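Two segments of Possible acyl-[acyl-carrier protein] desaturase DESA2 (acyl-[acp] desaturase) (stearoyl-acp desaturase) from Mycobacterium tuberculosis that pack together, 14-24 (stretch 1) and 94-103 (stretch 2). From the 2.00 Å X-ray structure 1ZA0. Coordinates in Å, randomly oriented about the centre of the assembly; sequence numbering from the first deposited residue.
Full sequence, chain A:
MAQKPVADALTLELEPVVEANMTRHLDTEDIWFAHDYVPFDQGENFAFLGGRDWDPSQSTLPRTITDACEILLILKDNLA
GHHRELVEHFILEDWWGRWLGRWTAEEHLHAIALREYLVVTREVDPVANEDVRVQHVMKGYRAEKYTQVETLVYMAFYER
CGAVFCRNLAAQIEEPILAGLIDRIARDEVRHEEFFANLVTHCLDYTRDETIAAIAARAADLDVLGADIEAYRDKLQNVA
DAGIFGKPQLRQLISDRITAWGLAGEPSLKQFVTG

Stretch 1 (14-24) LEPVVEANMTR
Stretch 2 94-103: DWWGRWLGRW

Both stretches are helical and run in broadly the same sense. Residues 14-24 lie within a helix that extends beyond both ends of the stretch; it is kinked where the N atoms of P16 and V17 make no bond to the preceding turn. From V18 N to L14 O (2.8 Å) onward the i to i-4 ladder is regular, with phi/psi near -62/-44. Residues 95-103 are helical, phi/psi near -63/-43, and the helix runs on past W103; its bonds include W99 N to W95 O (2.9 Å) and L100 N to W96 O (2.8 Å). The axes approach to 9.1 Å and their N-to-C directions differ by 44°, with a signed crossing angle of 44°. The register is fixed by three CA pairs: E19 CA to W95 CA at 5.7 Å, V18 CA to W96 CA at 6.1 Å and M22 CA to W99 CA at 6.5 Å. Together the surfaces bury 529 Å².

Two interlocking knobs define the shape. W95, whose CA-to-CB bond points toward the first helix, enters a hollow bounded by E15, E19, M22 and T23. With chi1 -79° (m) and chi2 102°, its indole lies under the aliphatic part of E19: E19 CB stands 3.7 Å from the centroid of the five-membered ring and only 3° off the ring normal, a CH-pi contact over the face. Chi1 173° (t) sets E19 CG over the same ring system, 3.5 Å from W95 CE2, and chi2 174° (t) extends the chain onward to its carboxylate. M22 CB packs obliquely, 3.8 Å from W95 CE3, and T23 OG1 closes the hollow more loosely, 4.3 Å from W95 CH2.

The reciprocal knob is M22, whose CA-to-CB bond points toward the second helix and whose side chain sits among W95, R98, W99 and R102. Its chain is folded, with chi1 -111° between wells, chi2 -36° (m) and chi3 -90° (m). This places M22 SD 3.8 Å from W99 CA and 4.0 Å from W99 CE3. The sulfur is 5.3 Å from the centroid of the W99 six-membered ring and 76° off its normal, so it meets the ring edge. M22 CE reaches farther along the hollow, 4.2 Å from R98 O and 4.4 Å from R102 CB; R98 is modelled only through CD.

V18, chi1 176° (t), fits against the backbone between the first two tryptophans. V18 CG1 lies 3.4 Å from W96 N and 3.5 Å from W95 C, with W95 CB at 3.8 Å and W96 CB at 4.2 Å. The CA-to-CB bond of W96 is sideways, with chi1 171° (t) and chi2 -105°.

Facing the N-terminal end of stretch 2, E15 has its CA-to-CB bond sideways, but chi1 -161° (t), chi2 80° (p) and chi3 -8° bring its carboxylate across. W95 N donates to E15 OE2 at 2.9 Å with an N-H...O angle of 147°, the sole hydrogen bond between the stretches. The same E15 OE2 is 3.5 Å from D94 OD1, a close approach of like charges.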

ATOM      1  N   LEU A  14      -6.557  10.335  21.614  1.00 45.32           N
ATOM      2  CA  LEU A  14      -6.852   9.769  20.311  1.00 45.11           C
ATOM      3  C   LEU A  14      -8.058   8.913  20.279  1.00 45.00           C
ATOM      4  O   LEU A  14      -8.634   8.692  19.199  1.00 43.86           O
ATOM      5  CB  LEU A  14      -5.644   8.977  19.774  1.00 45.34           C
ATOM      6  CG  LEU A  14      -4.538   9.918  19.317  1.00 47.91           C
ATOM      7  CD1 LEU A  14      -3.245   9.175  19.007  1.00 48.05           C
ATOM      8  CD2 LEU A  14      -5.011  10.657  18.046  1.00 51.07           C
ATOM      9  N   GLU A  15      -8.525   8.452  21.442  1.00 43.89           N
ATOM     10  CA  GLU A  15      -9.602   7.486  21.421  1.00 44.18           C
ATOM     11  C   GLU A  15     -10.882   7.985  20.799  1.00 41.76           C
ATOM     12  O   GLU A  15     -11.508   7.241  20.067  1.00 40.60           O
ATOM     13  CB  GLU A  15      -9.854   6.856  22.830  1.00 45.94           C
ATOM     14  CG  GLU A  15     -10.637   5.546  22.775  1.00 52.21           C
ATOM     15  CD  GLU A  15      -9.858   4.236  22.402  1.00 57.69           C
ATOM     16  OE1 GLU A  15      -8.644   4.241  21.993  1.00 64.77           O
ATOM     17  OE2 GLU A  15     -10.511   3.163  22.505  1.00 58.60           O
ATOM     18  N   PRO A  16     -11.277   9.232  21.045  1.00 39.96           N
ATOM     19  CA  PRO A  16     -12.483   9.756  20.418  1.00 38.15           C
ATOM     20  C   PRO A  16     -12.307   9.860  18.870  1.00 35.96           C
ATOM     21  O   PRO A  16     -13.288   9.698  18.145  1.00 33.69           O
ATOM     22  CB  PRO A  16     -12.613  11.173  21.026  1.00 38.21           C
ATOM     23  CG  PRO A  16     -11.718  11.165  22.207  1.00 39.98           C
ATOM     24  CD  PRO A  16     -10.592  10.268  21.836  1.00 39.51           C
ATOM     25  N   VAL A  17     -11.080  10.110  18.433  1.00 34.89           N
ATOM     26  CA  VAL A  17     -10.776  10.225  16.999  1.00 35.26           C
ATOM     27  C   VAL A  17     -10.761   8.823  16.310  1.00 33.95           C
ATOM     28  O   VAL A  17     -11.329   8.630  15.222  1.00 31.77           O
ATOM     29  CB  VAL A  17      -9.462  10.960  16.763  1.00 35.78           C
ATOM     30  CG1 VAL A  17      -9.184  11.132  15.199  1.00 37.90           C
ATOM     31  CG2 VAL A  17      -9.496  12.342  17.397  1.00 38.16           C
ATOM     32  N   VAL A  18     -10.201   7.838  17.006  1.00 34.37           N
ATOM     33  CA  VAL A  18     -10.203   6.455  16.537  1.00 34.40           C
ATOM     34  C   VAL A  18     -11.612   6.001  16.417  1.00 35.31           C
ATOM     35  O   VAL A  18     -12.014   5.410  15.394  1.00 32.58           O
ATOM     36  CB  VAL A  18      -9.316   5.585  17.482  1.00 34.96           C
ATOM     37  CG1 VAL A  18      -9.340   4.128  17.138  1.00 35.16           C
ATOM     38  CG2 VAL A  18      -7.907   6.058  17.414  1.00 36.31           C
ATOM     39  N   GLU A  19     -12.450   6.341  17.430  1.00 35.88           N
ATOM     40  CA  GLU A  19     -13.839   5.897  17.408  1.00 35.68           C
ATOM     41  C   GLU A  19     -14.595   6.480  16.264  1.00 34.10           C
ATOM     42  O   GLU A  19     -15.399   5.806  15.606  1.00 33.39           O
ATOM     43  CB  GLU A  19     -14.534   6.282  18.771  1.00 37.52           C
ATOM     44  CG  GLU A  19     -16.037   6.012  18.809  1.00 42.79           C
ATOM     45  CD  GLU A  19     -16.714   6.258  20.185  1.00 47.76           C
ATOM     46  OE1 GLU A  19     -16.105   6.850  21.105  1.00 51.66           O
ATOM     47  OE2 GLU A  19     -17.882   5.906  20.308  1.00 51.08           O
ATOM     48  N   ALA A  20     -14.467   7.807  16.084  1.00 32.87           N
ATOM     49  CA  ALA A  20     -15.184   8.496  14.994  1.00 32.37           C
ATOM     50  C   ALA A  20     -14.770   7.913  13.595  1.00 30.16           C
ATOM     51  O   ALA A  20     -15.557   7.698  12.715  1.00 30.47           O
ATOM     52  CB  ALA A  20     -14.859  10.018  15.052  1.00 31.97           C
ATOM     53  N   ASN A  21     -13.519   7.652  13.455  1.00 30.66           N
ATOM     54  CA  ASN A  21     -13.005   7.130  12.191  1.00 30.83           C
ATOM     55  C   ASN A  21     -13.406   5.651  11.979  1.00 31.63           C
ATOM     56  O   ASN A  21     -13.721   5.271  10.889  1.00 30.29           O
ATOM     57  CB  ASN A  21     -11.522   7.280  12.167  1.00 30.34           C
ATOM     58  CG  ASN A  21     -11.106   8.704  11.744  1.00 34.38           C
ATOM     59  OD1 ASN A  21     -10.871   8.946  10.559  1.00 33.33           O
ATOM     60  ND2 ASN A  21     -11.059   9.651  12.712  1.00 32.92           N
ATOM     61  N   MET A  22     -13.405   4.853  13.032  1.00 33.74           N
ATOM     62  CA  MET A  22     -13.879   3.451  12.924  1.00 35.31           C
ATOM     63  C   MET A  22     -15.302   3.459  12.532  1.00 36.50           C
ATOM     64  O   MET A  22     -15.749   2.758  11.653  1.00 35.92           O
ATOM     65  CB  MET A  22     -13.795   2.761  14.273  1.00 36.53           C
ATOM     66  CG  MET A  22     -12.809   1.715  14.446  1.00 40.69           C
ATOM     67  SD  MET A  22     -12.424   0.576  13.036  1.00 39.12           S
ATOM     68  CE  MET A  22     -13.547  -0.816  13.163  1.00 44.43           C
ATOM     69  N   THR A  23     -16.072   4.335  13.188  1.00 38.25           N
ATOM     70  CA  THR A  23     -17.465   4.484  12.874  1.00 37.95           C
ATOM     71  C   THR A  23     -17.700   4.906  11.436  1.00 36.73           C
ATOM     72  O   THR A  23     -18.533   4.370  10.728  1.00 37.97           O
ATOM     73  CB  THR A  23     -18.125   5.524  13.935  1.00 39.10           C
ATOM     74  OG1 THR A  23     -17.966   4.988  15.251  1.00 42.14           O
ATOM     75  CG2 THR A  23     -19.568   5.556  13.783  1.00 38.90           C
ATOM     76  N   ARG A  24     -16.983   5.915  10.982  1.00 36.49           N
ATOM     77  CA  ARG A  24     -17.022   6.256   9.574  1.00 34.49           C
ATOM     78  C   ARG A  24     -16.639   5.077   8.651  1.00 33.21           C
ATOM     79  O   ARG A  24     -17.309   4.796   7.650  1.00 31.24           O
ATOM     80  CB  ARG A  24     -16.066   7.412   9.314  1.00 35.13           C
ATOM     81  CG  ARG A  24     -16.117   7.935   7.914  1.00 34.78           C
ATOM     82  CD  ARG A  24     -15.058   8.953   7.589  1.00 32.56           C
ATOM     83  NE  ARG A  24     -13.763   8.577   8.115  1.00 30.40           N
ATOM     84  CZ  ARG A  24     -12.986   7.603   7.649  1.00 32.14           C
ATOM     85  NH1 ARG A  24     -13.384   6.924   6.594  1.00 31.33           N
ATOM     86  NH2 ARG A  24     -11.794   7.346   8.204  1.00 32.61           N
ATOM     87  N   ASP A  94     -10.727  -1.749  23.270  1.00 58.53           N
ATOM     88  CA  ASP A  94     -10.015  -0.625  22.665  1.00 59.06           C
ATOM     89  C   ASP A  94     -10.567  -0.390  21.222  1.00 57.65           C
ATOM     90  O   ASP A  94     -10.632  -1.328  20.402  1.00 56.58           O
ATOM     91  CB  ASP A  94      -8.510  -0.928  22.603  1.00 59.83           C
ATOM     92  CG  ASP A  94      -7.635   0.291  22.932  1.00 63.41           C
ATOM     93  OD1 ASP A  94      -8.018   1.056  23.831  1.00 66.90           O
ATOM     94  OD2 ASP A  94      -6.532   0.547  22.380  1.00 66.46           O
ATOM     95  N   TRP A  95     -11.018   0.832  20.942  1.00 55.47           N
ATOM     96  CA  TRP A  95     -11.354   1.219  19.575  1.00 54.16           C
ATOM     97  C   TRP A  95     -10.117   1.033  18.667  1.00 52.26           C
ATOM     98  O   TRP A  95     -10.250   0.569  17.537  1.00 52.39           O
ATOM     99  CB  TRP A  95     -11.887   2.656  19.516  1.00 54.14           C
ATOM    100  CG  TRP A  95     -13.329   2.769  19.924  1.00 55.92           C
ATOM    101  CD1 TRP A  95     -13.816   3.217  21.145  1.00 58.01           C
ATOM    102  CD2 TRP A  95     -14.476   2.418  19.148  1.00 57.11           C
ATOM    103  NE1 TRP A  95     -15.189   3.159  21.148  1.00 58.78           N
ATOM    104  CE2 TRP A  95     -15.623   2.680  19.943  1.00 57.36           C
ATOM    105  CE3 TRP A  95     -14.661   1.931  17.843  1.00 58.33           C
ATOM    106  CZ2 TRP A  95     -16.915   2.472  19.488  1.00 59.79           C
ATOM    107  CZ3 TRP A  95     -15.948   1.701  17.392  1.00 60.35           C
ATOM    108  CH2 TRP A  95     -17.068   1.988  18.214  1.00 61.96           C
ATOM    109  N   TRP A  96      -8.934   1.374  19.173  1.00 49.75           N
ATOM    110  CA  TRP A  96      -7.706   1.230  18.434  1.00 49.03           C
ATOM    111  C   TRP A  96      -7.425  -0.201  18.076  1.00 49.14           C
ATOM    112  O   TRP A  96      -6.898  -0.464  16.992  1.00 47.89           O
ATOM    113  CB  TRP A  96      -6.526   1.829  19.195  1.00 49.22           C
ATOM    114  CG  TRP A  96      -5.146   1.564  18.653  1.00 50.57           C
ATOM    115  CD1 TRP A  96      -4.210   0.677  19.176  1.00 52.90           C
ATOM    116  CD2 TRP A  96      -4.500   2.191  17.525  1.00 48.84           C
ATOM    117  NE1 TRP A  96      -3.060   0.698  18.421  1.00 53.70           N
ATOM    118  CE2 TRP A  96      -3.201   1.619  17.408  1.00 53.14           C
ATOM    119  CE3 TRP A  96      -4.902   3.109  16.562  1.00 47.07           C
ATOM    120  CZ2 TRP A  96      -2.297   1.987  16.385  1.00 53.05           C
ATOM    121  CZ3 TRP A  96      -3.988   3.506  15.573  1.00 47.50           C
ATOM    122  CH2 TRP A  96      -2.708   2.942  15.487  1.00 48.61           C
ATOM    123  N   GLY A  97      -7.746  -1.129  18.978  1.00 47.24           N
ATOM    124  CA  GLY A  97      -7.485  -2.532  18.699  1.00 46.45           C
ATOM    125  C   GLY A  97      -8.434  -3.020  17.628  1.00 44.42           C
ATOM    126  O   GLY A  97      -8.107  -3.891  16.816  1.00 45.19           O
ATOM    127  N   ARG A  98      -9.625  -2.471  17.680  1.00 43.69           N
ATOM    128  CA  ARG A  98     -10.659  -2.735  16.715  1.00 43.68           C
ATOM    129  C   ARG A  98     -10.128  -2.226  15.333  1.00 40.95           C
ATOM    130  O   ARG A  98     -10.193  -2.948  14.374  1.00 40.95           O
ATOM    131  CB  ARG A  98     -11.981  -2.065  17.107  1.00 44.26           C
ATOM    132  CG  ARG A  98     -12.951  -2.934  17.886  1.00 48.08           C
ATOM    133  CD  ARG A  98     -14.327  -2.278  18.098  1.00 53.47           C
ATOM    134  N   TRP A  99      -9.516  -1.061  15.289  1.00 39.03           N
ATOM    135  CA  TRP A  99      -8.941  -0.566  14.028  1.00 37.56           C
ATOM    136  C   TRP A  99      -7.779  -1.423  13.565  1.00 37.80           C
ATOM    137  O   TRP A  99      -7.789  -1.828  12.387  1.00 35.31           O
ATOM    138  CB  TRP A  99      -8.537   0.887  14.094  1.00 36.49           C
ATOM    139  CG  TRP A  99      -7.718   1.381  12.916  1.00 33.77           C
ATOM    140  CD1 TRP A  99      -6.471   1.924  12.984  1.00 34.36           C
ATOM    141  CD2 TRP A  99      -8.049   1.342  11.527  1.00 29.18           C
ATOM    142  NE1 TRP A  99      -6.040   2.295  11.733  1.00 33.01           N
ATOM    143  CE2 TRP A  99      -6.970   1.951  10.818  1.00 30.65           C
ATOM    144  CE3 TRP A  99      -9.157   0.927  10.799  1.00 31.06           C
ATOM    145  CZ2 TRP A  99      -6.951   2.099   9.417  1.00 31.00           C
ATOM    146  CZ3 TRP A  99      -9.136   1.103   9.379  1.00 31.10           C
ATOM    147  CH2 TRP A  99      -8.031   1.644   8.729  1.00 29.94           C
ATOM    148  N   LEU A 100      -6.794  -1.700  14.432  1.00 36.48           N
ATOM    149  CA  LEU A 100      -5.605  -2.440  13.962  1.00 37.54           C
ATOM    150  C   LEU A 100      -5.997  -3.784  13.391  1.00 36.48           C
ATOM    151  O   LEU A 100      -5.364  -4.226  12.421  1.00 38.79           O
ATOM    152  CB  LEU A 100      -4.445  -2.608  14.977  1.00 38.02           C
ATOM    153  N   GLY A 101      -7.017  -4.409  13.980  1.00 34.85           N
ATOM    154  CA  GLY A 101      -7.500  -5.721  13.583  1.00 35.21           C
ATOM    155  C   GLY A 101      -8.168  -5.619  12.214  1.00 34.46           C
ATOM    156  O   GLY A 101      -7.881  -6.446  11.331  1.00 31.18           O
ATOM    157  N   ARG A 102      -9.019  -4.609  12.049  1.00 32.56           N
ATOM    158  CA  ARG A 102      -9.653  -4.323  10.767  1.00 32.47           C
ATOM    159  C   ARG A 102      -8.641  -3.973   9.647  1.00 30.80           C
ATOM    160  O   ARG A 102      -8.718  -4.536   8.550  1.00 31.87           O
ATOM    161  CB  ARG A 102     -10.736  -3.263  10.884  1.00 32.50           C
ATOM    162  CG  ARG A 102     -11.412  -2.915   9.520  1.00 32.47           C
ATOM    163  CD  ARG A 102     -12.176  -4.041   8.902  1.00 29.38           C
ATOM    164  NE  ARG A 102     -12.962  -3.536   7.802  1.00 32.40           N
ATOM    165  CZ  ARG A 102     -14.286  -3.404   7.838  1.00 33.24           C
ATOM    166  NH1 ARG A 102     -14.940  -3.825   8.894  1.00 36.35           N
ATOM    167  NH2 ARG A 102     -14.938  -2.858   6.819  1.00 33.89           N
ATOM    168  N   TRP A 103      -7.712  -3.089   9.934  1.00 30.42           N
ATOM    169  CA  TRP A 103      -6.690  -2.662   8.989  1.00 29.75           C
ATOM    170  C   TRP A 103      -5.873  -3.877   8.573  1.00 30.46           C
ATOM    171  O   TRP A 103      -5.673  -4.113   7.389  1.00 26.10           O
ATOM    172  CB  TRP A 103      -5.782  -1.565   9.573  1.00 28.99           C
ATOM    173  CG  TRP A 103      -4.606  -1.209   8.684  1.00 29.12           C
ATOM    174  CD1 TRP A 103      -4.662  -0.382   7.636  1.00 33.62           C
ATOM    175  CD2 TRP A 103      -3.243  -1.643   8.776  1.00 32.17           C
ATOM    176  NE1 TRP A 103      -3.440  -0.310   7.015  1.00 33.27           N
ATOM    177  CE2 TRP A 103      -2.551  -1.074   7.708  1.00 34.99           C
ATOM    178  CE3 TRP A 103      -2.543  -2.508   9.631  1.00 37.60           C
ATOM    179  CZ2 TRP A 103      -1.202  -1.314   7.469  1.00 39.95           C
ATOM    180  CZ3 TRP A 103      -1.218  -2.771   9.381  1.00 40.59           C
ATOM    181  CH2 TRP A 103      -0.545  -2.143   8.333  1.00 42.50           C
TER